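Local coordinates for protein 2,3-dihydroxybenzoate-AMP ligase (Bacillus subtilis, PDB 1MD9) that belongs to the AMP-binding enzyme family of the ANL clan, pairing a large AMP-binding domain with a smaller C-terminal one, and holds AMP and 2,3-dihydroxy-benzoic acid in this structure, at residues F104-H109 and P231-Y236; K198-T203 and M332-V337; T224-A229 and I275-P280; V78-P83 and A125-D130; G191-L196 and S521-R526. All coordinates share one frame; numbering follows the deposited sequence.

Interaction 1 (F104-H109 and P231-Y236). With DBH (2,3-dihydroxy-benzoic acid), chain C.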
# COMPACT_ATOMS: atom_id res chain seq x y z
N PHE A 104 8.23 -1.82 8.51
CA PHE A 104 8.27 -1.71 7.06
C PHE A 104 8.51 -0.38 6.37
O PHE A 104 7.57 0.31 5.98
CB PHE A 104 7.01 -2.34 6.48
CG PHE A 104 6.93 -3.82 6.71
CD1 PHE A 104 6.04 -4.35 7.65
CD2 PHE A 104 7.71 -4.70 5.96
CE1 PHE A 104 5.92 -5.73 7.84
CE2 PHE A 104 7.60 -6.09 6.14
CZ PHE A 104 6.70 -6.60 7.08
N ALA A 105 9.79 -0.04 6.18
CA ALA A 105 10.14 1.19 5.49
C ALA A 105 10.20 0.85 4.02
O ALA A 105 10.41 -0.30 3.64
CB ALA A 105 11.49 1.73 5.96
N LEU A 106 10.02 1.86 3.18
CA LEU A 106 10.05 1.64 1.75
C LEU A 106 11.45 1.93 1.23
O LEU A 106 12.24 2.59 1.90
CB LEU A 106 8.98 2.52 1.08
CG LEU A 106 7.58 1.88 0.89
CD1 LEU A 106 7.33 0.77 1.92
CD2 LEU A 106 6.52 2.96 0.99
N PRO A 107 11.78 1.42 0.03
CA PRO A 107 13.12 1.68 -0.49
C PRO A 107 13.39 3.11 -0.93
O PRO A 107 14.55 3.51 -1.15
CB PRO A 107 13.25 0.66 -1.63
CG PRO A 107 11.84 0.47 -2.08
CD PRO A 107 11.04 0.46 -0.81
N SER A 108 12.33 3.91 -1.04
CA SER A 108 12.49 5.29 -1.46
C SER A 108 12.78 6.19 -0.27
O SER A 108 12.98 7.40 -0.44
CB SER A 108 11.24 5.77 -2.17
OG SER A 108 10.10 5.66 -1.32
N HIS A 109 12.80 5.63 0.93
CA HIS A 109 13.06 6.47 2.10
C HIS A 109 14.55 6.86 2.19
O HIS A 109 15.39 6.31 1.47
CB HIS A 109 12.63 5.77 3.39
CG HIS A 109 11.14 5.69 3.56
ND1 HIS A 109 10.50 4.54 3.95
CD2 HIS A 109 10.18 6.63 3.40
CE1 HIS A 109 9.19 4.77 4.02
NE2 HIS A 109 8.98 6.03 3.69
N PRO A 231 6.58 -1.59 -4.48
CA PRO A 231 7.41 -1.98 -3.33
C PRO A 231 6.55 -2.88 -2.44
O PRO A 231 5.60 -2.41 -1.81
CB PRO A 231 7.72 -0.64 -2.67
CG PRO A 231 7.70 0.32 -3.85
CD PRO A 231 6.51 -0.13 -4.64
N MSE A 232 6.88 -4.17 -2.37
CA MSE A 232 6.06 -5.10 -1.58
C MSE A 232 5.88 -4.91 -0.08
O MSE A 232 4.94 -5.47 0.50
CB MSE A 232 6.48 -6.55 -1.85
CG MSE A 232 7.97 -6.77 -1.98
SE MSE A 232 8.28 -8.64 -2.37
CE MSE A 232 9.75 -9.00 -1.13
N ALA A 233 6.75 -4.15 0.56
CA ALA A 233 6.60 -3.93 2.00
C ALA A 233 5.32 -3.14 2.27
O ALA A 233 4.77 -3.18 3.37
CB ALA A 233 7.79 -3.16 2.56
N HIS A 234 4.85 -2.43 1.24
CA HIS A 234 3.64 -1.63 1.38
C HIS A 234 2.41 -2.50 1.54
O HIS A 234 2.18 -3.41 0.74
CB HIS A 234 3.44 -0.74 0.17
CG HIS A 234 2.23 0.13 0.28
ND1 HIS A 234 2.26 1.37 0.87
CD2 HIS A 234 0.93 -0.12 -0.02
CE1 HIS A 234 1.03 1.86 0.93
NE2 HIS A 234 0.20 0.98 0.40
N ASN A 235 1.63 -2.20 2.57
CA ASN A 235 0.39 -2.93 2.88
C ASN A 235 -0.35 -3.44 1.64
O ASN A 235 -0.67 -4.63 1.55
CB ASN A 235 -0.52 -2.02 3.71
CG ASN A 235 -1.51 -2.80 4.58
OD1 ASN A 235 -1.12 -3.60 5.44
ND2 ASN A 235 -2.80 -2.55 4.36
N TYR A 236 -0.61 -2.56 0.67
CA TYR A 236 -1.33 -2.94 -0.55
C TYR A 236 -0.71 -4.18 -1.18
O TYR A 236 -1.37 -5.22 -1.26
CB TYR A 236 -1.35 -1.77 -1.54
CG TYR A 236 -2.00 -2.03 -2.89
CD1 TYR A 236 -1.79 -1.13 -3.96
CD2 TYR A 236 -2.81 -3.14 -3.12
CE1 TYR A 236 -2.38 -1.33 -5.22
CE2 TYR A 236 -3.41 -3.36 -4.37
CZ TYR A 236 -3.19 -2.45 -5.42
OH TYR A 236 -3.77 -2.64 -6.68
O17 DBH C . -3.61 3.31 0.51
C21 DBH C . -3.19 1.98 0.84
O9 DBH C . -2.28 1.85 1.64
C18 DBH C . -3.81 0.71 0.26
C15 DBH C . -4.34 0.70 -1.06
C12 DBH C . -4.93 -0.48 -1.60
C3 DBH C . -3.88 -0.48 1.03
O3 DBH C . -3.38 -0.53 2.35
C6 DBH C . -4.46 -1.66 0.48
C9 DBH C . -4.98 -1.66 -0.82
O6 DBH C . -4.53 -2.85 1.23
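Beside the ligand pocket of this AMP-binding domain, two type I beta turns, Leu106 to His109 and Pro231 to His234, bring Phe104, Leu106 and Pro107 against Ala233 and Pro231. No hydrogen bond crosses between the segments. The methyl of Ala233 sits at the middle of the contact: Phe104 CD2 reaches its CB at 3.7 Å, the ring meeting it obliquely, and Leu106 CD1 comes within 4.0 Å of the same Ala233 CB. At the other end the two proline rings cross at roughly a right angle, Pro107 CD 4.0 Å from Pro231 CB. The second turn is closed by His234 N giving to Pro231 O at 3.1 Å, and the chain then leads on past 2,3-dihydroxy-benzoic acid into the helix that contains Tyr236. Tyr236 lays one ring face against the ligand ring, offset toward the rim, with CD2 3.5 Å from DBH C9. His234, its CG anti to the backbone N (chi1 -178°), presents NE2 at the ring edge to DBH O9 at 2.9 Å, a bent bond of 132°. Ser240 and Lys519 are hydrogen-bonded to the ligand as well. Asn235 ND2 gives a nearly straight bond, 173°, to the hydroxyl oxygen DBH O3.

Interaction 2 (K198-T203 and M332-V337). With DBH (2,3-dihydroxy-benzoic acid), chain C.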
# COMPACT_ATOMS: atom_id res chain seq x y z
N LYS A 198 3.23 7.77 10.81
CA LYS A 198 2.83 7.13 12.03
C LYS A 198 3.05 5.63 11.81
O LYS A 198 2.93 5.12 10.70
CB LYS A 198 1.35 7.44 12.28
CG LYS A 198 1.02 8.92 12.31
CD LYS A 198 1.29 9.50 13.69
CE LYS A 198 0.77 10.94 13.79
NZ LYS A 198 1.00 11.51 15.15
N LEU A 199 3.39 4.95 12.90
CA LEU A 199 3.61 3.51 12.87
C LEU A 199 2.28 2.80 13.12
O LEU A 199 1.44 3.30 13.86
CB LEU A 199 4.64 3.15 13.93
CG LEU A 199 6.07 3.34 13.47
CD1 LEU A 199 6.22 4.60 12.65
CD2 LEU A 199 6.96 3.39 14.68
N ILE A 200 2.11 1.62 12.53
CA ILE A 200 0.85 0.87 12.63
C ILE A 200 1.06 -0.56 13.13
O ILE A 200 1.38 -1.46 12.36
CB ILE A 200 0.16 0.86 11.24
CG1 ILE A 200 -0.44 2.25 10.96
CG2 ILE A 200 -0.87 -0.26 11.15
CD1 ILE A 200 -0.80 2.48 9.51
N PRO A 201 0.84 -0.79 14.44
CA PRO A 201 1.01 -2.11 15.03
C PRO A 201 -0.05 -3.07 14.54
O PRO A 201 -1.24 -2.76 14.60
CB PRO A 201 0.84 -1.86 16.54
CG PRO A 201 1.01 -0.40 16.70
CD PRO A 201 0.37 0.17 15.45
N ARG A 202 0.37 -4.24 14.07
CA ARG A 202 -0.56 -5.26 13.62
C ARG A 202 -0.21 -6.51 14.43
O ARG A 202 0.92 -6.62 14.94
CB ARG A 202 -0.40 -5.52 12.13
CG ARG A 202 -0.68 -4.30 11.28
CD ARG A 202 -2.05 -3.72 11.58
NE ARG A 202 -3.14 -4.52 11.02
CZ ARG A 202 -3.64 -4.35 9.79
NH1 ARG A 202 -3.13 -3.43 8.99
NH2 ARG A 202 -4.66 -5.09 9.37
N THR A 203 -1.16 -7.43 14.57
CA THR A 203 -0.88 -8.65 15.33
C THR A 203 -1.21 -9.88 14.49
O THR A 203 -2.08 -9.83 13.61
CB THR A 203 -1.69 -8.70 16.66
OG1 THR A 203 -3.10 -8.77 16.39
CG2 THR A 203 -1.41 -7.44 17.49
N MSE A 332 -6.22 0.52 3.28
CA MSE A 332 -5.35 1.38 4.09
C MSE A 332 -4.57 0.55 5.11
O MSE A 332 -5.03 -0.51 5.54
CB MSE A 332 -6.20 2.41 4.82
CG MSE A 332 -7.32 1.79 5.66
SE MSE A 332 -8.82 3.00 6.04
CE MSE A 332 -9.59 3.00 4.26
N ALA A 333 -3.40 1.03 5.53
CA ALA A 333 -2.59 0.28 6.48
C ALA A 333 -3.24 0.22 7.85
O ALA A 333 -2.91 -0.65 8.66
CB ALA A 333 -1.20 0.90 6.60
N GLU A 334 -4.16 1.15 8.11
CA GLU A 334 -4.83 1.16 9.40
C GLU A 334 -5.78 -0.01 9.50
O GLU A 334 -6.23 -0.35 10.60
CB GLU A 334 -5.59 2.46 9.62
CG GLU A 334 -4.74 3.63 10.07
CD GLU A 334 -3.95 4.28 8.93
OE1 GLU A 334 -3.99 3.77 7.79
OE2 GLU A 334 -3.29 5.30 9.20
N GLY A 335 -6.11 -0.64 8.38
CA GLY A 335 -7.03 -1.77 8.43
C GLY A 335 -7.95 -1.93 7.24
O GLY A 335 -7.50 -2.30 6.17
N LEU A 336 -9.24 -1.67 7.44
CA LEU A 336 -10.26 -1.81 6.38
C LEU A 336 -9.70 -1.80 4.97
O LEU A 336 -8.88 -0.95 4.61
CB LEU A 336 -11.33 -0.71 6.51
CG LEU A 336 -12.28 -0.59 5.30
CD1 LEU A 336 -12.90 -1.94 5.03
CD2 LEU A 336 -13.36 0.45 5.57
N VAL A 337 -10.16 -2.77 4.16
CA VAL A 337 -9.75 -2.89 2.76
C VAL A 337 -11.01 -3.29 1.99
O VAL A 337 -11.66 -4.27 2.35
CB VAL A 337 -8.66 -3.97 2.57
CG1 VAL A 337 -8.40 -4.21 1.08
CG2 VAL A 337 -7.38 -3.51 3.26
O17 DBH C . -3.61 3.31 0.51
C21 DBH C . -3.19 1.98 0.84
O9 DBH C . -2.28 1.85 1.64
C18 DBH C . -3.81 0.71 0.26
C15 DBH C . -4.34 0.70 -1.06
C12 DBH C . -4.93 -0.48 -1.60
C3 DBH C . -3.88 -0.48 1.03
O3 DBH C . -3.38 -0.53 2.35
C6 DBH C . -4.46 -1.66 0.48
C9 DBH C . -4.98 -1.66 -0.82
O6 DBH C . -4.53 -2.85 1.23
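Ala333 O, with Arg202 NH1 of strand 199-203 at 2.8 Å, belongs to a tight type I turn from Met332 to Gly335, closed by Gly335 N giving to Met332 O at 3.0 Å. The turn joins the antiparallel strands 325-332 and 335-339 and carries the Met-Ala-Glu of the A5 motif of adenylate-forming enzymes. Arg202 reaches it with its chain folded at chi2 and chi3, and its guanidinium lies obliquely to the turn backbone. Its charge has a firm partner in Asp206, which forms a salt bridge with NE and probably helps to fix the group. Ile200 does the apolar work. Its CG1 is anti to the carbonyl carbon (chi1 -74°), which sends CD1 out to the turn, where it packs on the methyl of Ala333 and lies 3.7 Å from Glu334 CD, the carboxylate carbon. The Ile200 and Glu334 side chains cross at about a right angle, and Glu334 OE2 is hydrogen-bonded to Tyr392. All five touching residues are buried. On the far side of the turn from Ile200, 2,3-dihydroxy-benzoic acid is approached by Met332 N, 3.2 Å from DBH O3, and by a methyl of Val337, CG2, 3.6 Å from DBH O6.

Interaction 3 (T224-A229 and I275-P280)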
# COMPACT_ATOMS: atom_id res chain seq x y z
N THR A 224 -2.40 -19.55 -8.33
CA THR A 224 -2.05 -18.14 -8.27
C THR A 224 -0.60 -17.85 -8.65
O THR A 224 0.32 -18.59 -8.29
CB THR A 224 -2.29 -17.53 -6.87
OG1 THR A 224 -3.69 -17.54 -6.57
CG2 THR A 224 -1.81 -16.08 -6.85
N VAL A 225 -0.41 -16.77 -9.40
CA VAL A 225 0.91 -16.32 -9.81
C VAL A 225 0.88 -14.79 -9.74
O VAL A 225 0.52 -14.13 -10.72
CB VAL A 225 1.24 -16.76 -11.23
CG1 VAL A 225 2.67 -16.33 -11.56
CG2 VAL A 225 1.08 -18.27 -11.36
N TYR A 226 1.25 -14.25 -8.58
CA TYR A 226 1.26 -12.81 -8.35
C TYR A 226 2.58 -12.17 -8.75
O TYR A 226 3.65 -12.68 -8.44
CB TYR A 226 1.01 -12.55 -6.87
CG TYR A 226 0.82 -11.09 -6.47
CD1 TYR A 226 -0.45 -10.58 -6.20
CD2 TYR A 226 1.93 -10.23 -6.30
CE1 TYR A 226 -0.62 -9.26 -5.75
CE2 TYR A 226 1.76 -8.91 -5.86
CZ TYR A 226 0.49 -8.44 -5.58
OH TYR A 226 0.31 -7.16 -5.09
N LEU A 227 2.51 -11.03 -9.42
CA LEU A 227 3.72 -10.33 -9.81
C LEU A 227 3.88 -9.08 -8.94
O LEU A 227 3.15 -8.09 -9.12
CB LEU A 227 3.67 -9.91 -11.29
CG LEU A 227 4.84 -9.04 -11.78
CD1 LEU A 227 6.14 -9.81 -11.65
CD2 LEU A 227 4.61 -8.60 -13.22
N ALA A 228 4.81 -9.13 -7.99
CA ALA A 228 5.08 -7.99 -7.13
C ALA A 228 5.70 -6.91 -8.02
O ALA A 228 6.88 -7.03 -8.41
CB ALA A 228 6.05 -8.38 -6.05
N ALA A 229 4.93 -5.88 -8.35
CA ALA A 229 5.43 -4.81 -9.20
C ALA A 229 5.59 -3.48 -8.44
O ALA A 229 6.16 -2.53 -8.97
CB ALA A 229 4.49 -4.60 -10.43
N ILE A 275 -2.25 -12.47 -11.75
CA ILE A 275 -2.74 -11.35 -10.97
C ILE A 275 -1.59 -10.44 -10.58
O ILE A 275 -0.51 -10.92 -10.22
CB ILE A 275 -3.47 -11.86 -9.70
CG1 ILE A 275 -4.01 -10.67 -8.89
CG2 ILE A 275 -2.52 -12.75 -8.90
CD1 ILE A 275 -4.79 -11.06 -7.64
N THR A 276 -1.80 -9.13 -10.68
CA THR A 276 -0.78 -8.14 -10.32
C THR A 276 -1.52 -6.87 -9.87
O THR A 276 -2.69 -6.71 -10.19
CB THR A 276 0.16 -7.82 -11.53
OG1 THR A 276 1.43 -7.37 -11.05
CG2 THR A 276 -0.44 -6.75 -12.39
N ALA A 277 -0.84 -5.98 -9.15
CA ALA A 277 -1.50 -4.77 -8.65
C ALA A 277 -0.78 -3.47 -8.96
O ALA A 277 0.41 -3.32 -8.69
CB ALA A 277 -1.69 -4.88 -7.16
N LEU A 278 -1.53 -2.51 -9.51
CA LEU A 278 -0.94 -1.22 -9.83
C LEU A 278 -1.70 -0.09 -9.15
O LEU A 278 -2.88 -0.23 -8.83
CB LEU A 278 -0.99 -0.99 -11.34
CG LEU A 278 -0.53 -2.18 -12.20
CD1 LEU A 278 -0.84 -1.88 -13.67
CD2 LEU A 278 0.96 -2.46 -11.99
N VAL A 279 -1.01 1.00 -8.88
CA VAL A 279 -1.65 2.17 -8.30
C VAL A 279 -2.14 2.86 -9.60
O VAL A 279 -1.76 2.46 -10.71
CB VAL A 279 -0.61 3.05 -7.54
CG1 VAL A 279 -0.40 2.51 -6.14
CG2 VAL A 279 0.74 3.03 -8.26
N PRO A 280 -2.98 3.89 -9.50
CA PRO A 280 -3.46 4.54 -10.73
C PRO A 280 -2.41 5.16 -11.68
O PRO A 280 -2.43 4.89 -12.89
CB PRO A 280 -4.43 5.62 -10.21
CG PRO A 280 -4.93 5.04 -8.90
CD PRO A 280 -3.66 4.43 -8.30
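Leu227 is gripped through both its backbone polar atoms: its N gives to Ile275 O at 3.1 Å, in the carbonyl plane, and its O accepts from the hydroxyl Thr276 OG1 at 2.7 Å. The second bond arrives on a lone pair, with a C=O...donor angle of 134°. These two bonds join strands 225-228 and 275-278, parallel neighbours in the large mixed sheet of the AMP-binding domain, with axes 4.9 Å apart and inclined by 27°. A weak bond from Ile275 N to Val225 O, 3.4 Å, adds to the ladder at its start. Thr276 can serve as a side-chain rung because OG1 stands anti to its own backbone N (chi1 -154°), turned to the neighbouring strand. Leu227 and Thr276 lie side by side and point the same way, on the face where Trp286 of helix 280-289 packs on Thr276. On the other face Tyr226 and Ile275 cross obliquely, Tyr226 CD1 4.0 Å from Ile275 CG2, and the far end of the tyrosine runs on along the strand, putting OH 3.7 Å from Ala277 CB. Helix 235-239 lies against this face, Pro237 touching Tyr226 and Tyr236 touching Ala277. Farther along, the chains separate, and the last side-chain meeting is a loose one between Ala229 CB and Leu278 CD2, at 4.4 Å.

Interaction 4 (V78-P83 and A125-D130)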
# COMPACT_ATOMS: atom_id res chain seq x y z
N VAL A 78 12.94 -3.92 14.38
CA VAL A 78 13.98 -3.99 13.36
C VAL A 78 13.50 -3.37 12.06
O VAL A 78 12.83 -4.05 11.28
CB VAL A 78 14.39 -5.44 13.03
CG1 VAL A 78 15.53 -5.44 12.01
CG2 VAL A 78 14.80 -6.17 14.30
N VAL A 79 13.84 -2.11 11.81
CA VAL A 79 13.41 -1.49 10.57
C VAL A 79 13.95 -2.34 9.43
O VAL A 79 15.12 -2.73 9.45
CB VAL A 79 13.98 -0.08 10.40
CG1 VAL A 79 13.39 0.54 9.15
CG2 VAL A 79 13.67 0.76 11.61
N VAL A 80 13.11 -2.64 8.44
CA VAL A 80 13.51 -3.45 7.29
C VAL A 80 13.18 -2.68 6.02
O VAL A 80 12.01 -2.38 5.76
CB VAL A 80 12.74 -4.80 7.27
CG1 VAL A 80 13.20 -5.67 6.07
CG2 VAL A 80 12.98 -5.54 8.60
N GLN A 81 14.22 -2.34 5.26
CA GLN A 81 14.08 -1.58 4.01
C GLN A 81 14.74 -2.30 2.83
O GLN A 81 15.79 -1.86 2.33
CB GLN A 81 14.69 -0.18 4.17
CG GLN A 81 14.78 0.64 2.87
CD GLN A 81 15.26 2.08 3.13
OE1 GLN A 81 16.15 2.31 3.95
NE2 GLN A 81 14.69 3.04 2.40
N LEU A 82 14.12 -3.39 2.38
CA LEU A 82 14.65 -4.16 1.27
C LEU A 82 13.76 -4.03 0.05
O LEU A 82 12.54 -3.87 0.17
CB LEU A 82 14.73 -5.63 1.66
CG LEU A 82 15.70 -5.98 2.79
CD1 LEU A 82 15.45 -7.41 3.25
CD2 LEU A 82 17.14 -5.79 2.28
N PRO A 83 14.35 -4.12 -1.17
CA PRO A 83 13.53 -4.00 -2.38
C PRO A 83 12.73 -5.29 -2.56
O PRO A 83 12.43 -5.99 -1.59
CB PRO A 83 14.57 -3.85 -3.50
CG PRO A 83 15.87 -3.55 -2.78
CD PRO A 83 15.76 -4.32 -1.50
N ALA A 125 17.88 -3.03 15.15
CA ALA A 125 18.57 -3.44 13.93
C ALA A 125 17.97 -2.81 12.69
O ALA A 125 16.78 -2.48 12.66
CB ALA A 125 18.54 -4.93 13.80
N TYR A 126 18.80 -2.66 11.66
CA TYR A 126 18.43 -2.03 10.39
C TYR A 126 18.79 -3.01 9.29
O TYR A 126 19.91 -3.52 9.27
CB TYR A 126 19.26 -0.75 10.25
CG TYR A 126 18.96 0.12 9.04
CD1 TYR A 126 19.95 0.96 8.52
CD2 TYR A 126 17.69 0.14 8.43
CE1 TYR A 126 19.70 1.80 7.43
CE2 TYR A 126 17.43 0.97 7.34
CZ TYR A 126 18.45 1.80 6.85
OH TYR A 126 18.23 2.61 5.75
N ILE A 127 17.87 -3.29 8.36
CA ILE A 127 18.18 -4.24 7.28
C ILE A 127 18.01 -3.61 5.90
O ILE A 127 16.91 -3.18 5.53
CB ILE A 127 17.31 -5.50 7.38
CG1 ILE A 127 17.68 -6.29 8.64
CG2 ILE A 127 17.49 -6.35 6.10
CD1 ILE A 127 17.08 -7.70 8.73
N ILE A 128 19.10 -3.59 5.14
CA ILE A 128 19.13 -2.98 3.80
C ILE A 128 19.89 -3.81 2.76
O ILE A 128 20.57 -4.79 3.09
CB ILE A 128 19.84 -1.59 3.85
CG1 ILE A 128 21.24 -1.77 4.46
CG2 ILE A 128 19.00 -0.56 4.61
CD1 ILE A 128 22.11 -0.49 4.44
N PRO A 129 19.75 -3.46 1.47
CA PRO A 129 20.45 -4.17 0.40
C PRO A 129 21.79 -3.47 0.18
O PRO A 129 21.96 -2.33 0.62
CB PRO A 129 19.52 -3.99 -0.79
CG PRO A 129 19.01 -2.61 -0.57
CD PRO A 129 18.67 -2.63 0.91
N ASP A 130 22.74 -4.12 -0.49
CA ASP A 130 24.00 -3.45 -0.73
C ASP A 130 23.64 -2.20 -1.52
O ASP A 130 24.17 -1.12 -1.28
CB ASP A 130 24.97 -4.34 -1.53
CG ASP A 130 24.26 -5.27 -2.48
OD1 ASP A 130 23.33 -4.80 -3.16
OD2 ASP A 130 24.63 -6.46 -2.55
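Ile127 is held by both backbone polar atoms: its N gives to Val79 O at 3.0 Å, and its O accepts from Gln81 N at 2.8 Å. This is the ladder of strands 78-80 and 125-129, a parallel pair in the second mixed sheet of the AMP-binding domain, with axes 4.8 Å apart at 14°. On one face Tyr126 OH gives to Gln81 OE1 at 2.8 Å, nearly along the C=O axis. The two side chains run alongside each other, the amide turned 44° from the ring, and Gln81 gets there by an extended chain with CG anti to the backbone N (chi1 172°). Ile128 CG2 covers one face of the tyrosine ring near its rim. On the opposite face Val78 CG1 packs on Ala125 CB and Ile127 CG1, while Leu82 CD1 meets Ile127 CG2 at 3.7 Å. Beyond the end of strand 78-80, Pro83 CD comes 3.8 Å from Pro129 CG. Gln81 NE2 is anchored by Leu106 O, which probably helps to fix the amide. Strand 77-80 lies between 101-104 and 123-132, and 123-132 pairs in turn with 154-157; helices 111-120 and 137-147 cover the Gln81 and Tyr126 face through Ile114 and Leu140.

Interaction 5 (G191-L196 and S521-R526). With AMP (adenosine monophosphate), chain B.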
# COMPACT_ATOMS: atom_id res chain seq x y z
N GLY A 191 0.01 6.44 5.82
CA GLY A 191 0.00 7.12 4.52
C GLY A 191 1.16 8.06 4.22
O GLY A 191 1.94 8.41 5.12
N GLY A 192 1.28 8.47 2.96
CA GLY A 192 2.35 9.36 2.55
C GLY A 192 2.47 10.74 3.20
O GLY A 192 3.32 10.96 4.07
N SER A 193 1.61 11.68 2.82
CA SER A 193 1.77 13.04 3.34
C SER A 193 0.78 13.79 4.24
O SER A 193 -0.44 13.71 4.11
CB SER A 193 2.16 13.95 2.15
OG SER A 193 1.42 13.61 0.97
N THR A 194 1.37 14.53 5.16
CA THR A 194 0.71 15.37 6.15
C THR A 194 1.97 15.66 6.96
O THR A 194 1.98 16.42 7.94
CB THR A 194 -0.33 14.59 7.07
OG1 THR A 194 -1.54 14.31 6.34
CG2 THR A 194 -0.68 15.44 8.32
N GLY A 195 3.05 15.02 6.50
CA GLY A 195 4.34 15.16 7.14
C GLY A 195 4.84 13.81 7.62
O GLY A 195 4.69 12.80 6.94
N LEU A 196 5.42 13.80 8.82
CA LEU A 196 5.97 12.56 9.39
C LEU A 196 4.94 11.43 9.47
O LEU A 196 3.74 11.66 9.67
CB LEU A 196 6.56 12.83 10.78
CG LEU A 196 8.00 12.36 11.06
CD1 LEU A 196 8.92 12.45 9.81
CD2 LEU A 196 8.55 13.22 12.20
N SER A 521 1.46 12.63 -5.32
CA SER A 521 1.41 13.35 -4.05
C SER A 521 0.79 14.71 -4.22
O SER A 521 1.51 15.68 -4.45
CB SER A 521 2.80 13.55 -3.48
OG SER A 521 2.70 14.28 -2.26
N LYS A 522 -0.53 14.79 -4.08
CA LYS A 522 -1.18 16.08 -4.25
C LYS A 522 -0.58 17.09 -3.28
O LYS A 522 -0.50 18.28 -3.61
CB LYS A 522 -2.70 15.95 -4.09
CG LYS A 522 -3.32 15.23 -5.28
CD LYS A 522 -4.82 15.49 -5.48
CE LYS A 522 -5.20 15.03 -6.90
NZ LYS A 522 -6.66 15.05 -7.23
N LYS A 523 -0.14 16.63 -2.11
CA LYS A 523 0.49 17.56 -1.17
C LYS A 523 1.61 18.21 -1.98
O LYS A 523 1.65 19.43 -2.17
CB LYS A 523 1.11 16.84 0.02
CG LYS A 523 1.80 17.79 1.00
CD LYS A 523 2.79 17.07 1.95
CE LYS A 523 3.43 18.07 2.96
NZ LYS A 523 4.60 17.56 3.78
N ALA A 524 2.50 17.37 -2.48
CA ALA A 524 3.62 17.83 -3.27
C ALA A 524 3.17 18.84 -4.33
O ALA A 524 3.66 19.98 -4.36
CB ALA A 524 4.29 16.65 -3.93
N LEU A 525 2.25 18.44 -5.20
CA LEU A 525 1.76 19.33 -6.25
C LEU A 525 1.29 20.65 -5.66
O LEU A 525 1.49 21.72 -6.26
CB LEU A 525 0.61 18.66 -7.01
CG LEU A 525 1.06 17.44 -7.81
CD1 LEU A 525 -0.14 16.73 -8.43
CD2 LEU A 525 2.03 17.90 -8.89
N ARG A 526 0.67 20.60 -4.49
CA ARG A 526 0.22 21.83 -3.88
C ARG A 526 1.43 22.73 -3.67
O ARG A 526 1.47 23.86 -4.13
CB ARG A 526 -0.53 21.56 -2.57
CG ARG A 526 -2.04 21.34 -2.78
CD ARG A 526 -2.84 21.36 -1.47
NE ARG A 526 -2.50 20.22 -0.61
CZ ARG A 526 -3.06 19.01 -0.71
NH1 ARG A 526 -3.99 18.76 -1.62
NH2 ARG A 526 -2.64 18.04 0.08
P AMP B . -2.42 6.53 2.64
O1P AMP B . -2.36 6.65 1.13
O2P AMP B . -1.10 6.13 3.23
O3P AMP B . -2.94 7.76 3.34
O5' AMP B . -3.30 5.21 3.13
C5' AMP B . -4.73 4.91 2.89
C4' AMP B . -5.36 6.00 2.03
O4' AMP B . -5.05 6.02 0.66
C3' AMP B . -6.91 6.02 2.03
O3' AMP B . -7.47 6.52 3.25
C2' AMP B . -7.25 6.90 0.85
O2' AMP B . -7.28 8.30 1.26
C1' AMP B . -6.15 6.55 -0.11
N9 AMP B . -6.81 5.40 -1.15
C8 AMP B . -6.37 4.12 -1.23
N7 AMP B . -7.06 3.42 -2.16
C5 AMP B . -7.92 4.30 -2.64
C6 AMP B . -8.85 4.05 -3.66
N6 AMP B . -8.95 2.87 -4.24
N1 AMP B . -9.66 5.12 -4.02
C2 AMP B . -9.57 6.35 -3.43
N3 AMP B . -8.66 6.58 -2.45
C4 AMP B . -7.82 5.56 -2.04
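Two serine hydroxyls and a lysine chain, from segments more than 300 residues apart, meet here with no hydrogen bond crossing between them: Ser193 rests against Ser521 and Lys523. Ser193 belongs to the glycine-rich phosphate-binding loop, the A3 motif of adenylate-forming enzymes, and Lys523 to the first turn of the C-terminal helix 522-535. Ser193 OG lies 3.5 Å from Ser521 OG and 3.4 Å from Lys523 CB; its CB is modelled too near Lys523 CD for that approach to be trusted. Ser521 is the N-cap of the helix, its OG accepting from Ala524 N at 3.1 Å, so its hydroxyl is tied to its own helix. The lysine has CG anti to its backbone N (chi1 178°) and runs out fully extended along the loop, until NZ is 4.0 Å from Gly195 N, with no hydrogen bond between them. Within the loop, Thr194 OG1 gives to Ser193 O at 2.6 Å. Salt bridges from Lys522 to Glu446 and from Arg526 to Asp431 fasten the helix away from the loop. The phosphate of AMP lies next to Gly191, though too close in the model to be read in detail. With only 147 Å² buried and no bond between the segments, the chemistry is that of a light touch, consistent with the movable C-terminal domain of this family.

Interactions 1 and 2 share 2,3-dihydroxy-benzoic acid, with centres 13 Å apart, and meet where Asn235 ND2 comes 3.2 Å from Met332 O. Interaction 5 brings in the AMP end of the same site, 16 Å from interaction 1 between centres; its loop 191-196 leads in sequence into segment 198-203 of interaction 2. Interaction 3 lies behind the pocket: Tyr236 OH bonds weakly to Leu278 O, and the side chain of Ala277 is about 8 Å from 2,3-dihydroxy-benzoic acid. Interaction 4, farther out in a second sheet, reaches the site through the loop 104-109 of interaction 1, with centres 11 Å apart. Interactions 3 and 5 are farthest apart, 25 Å between centres.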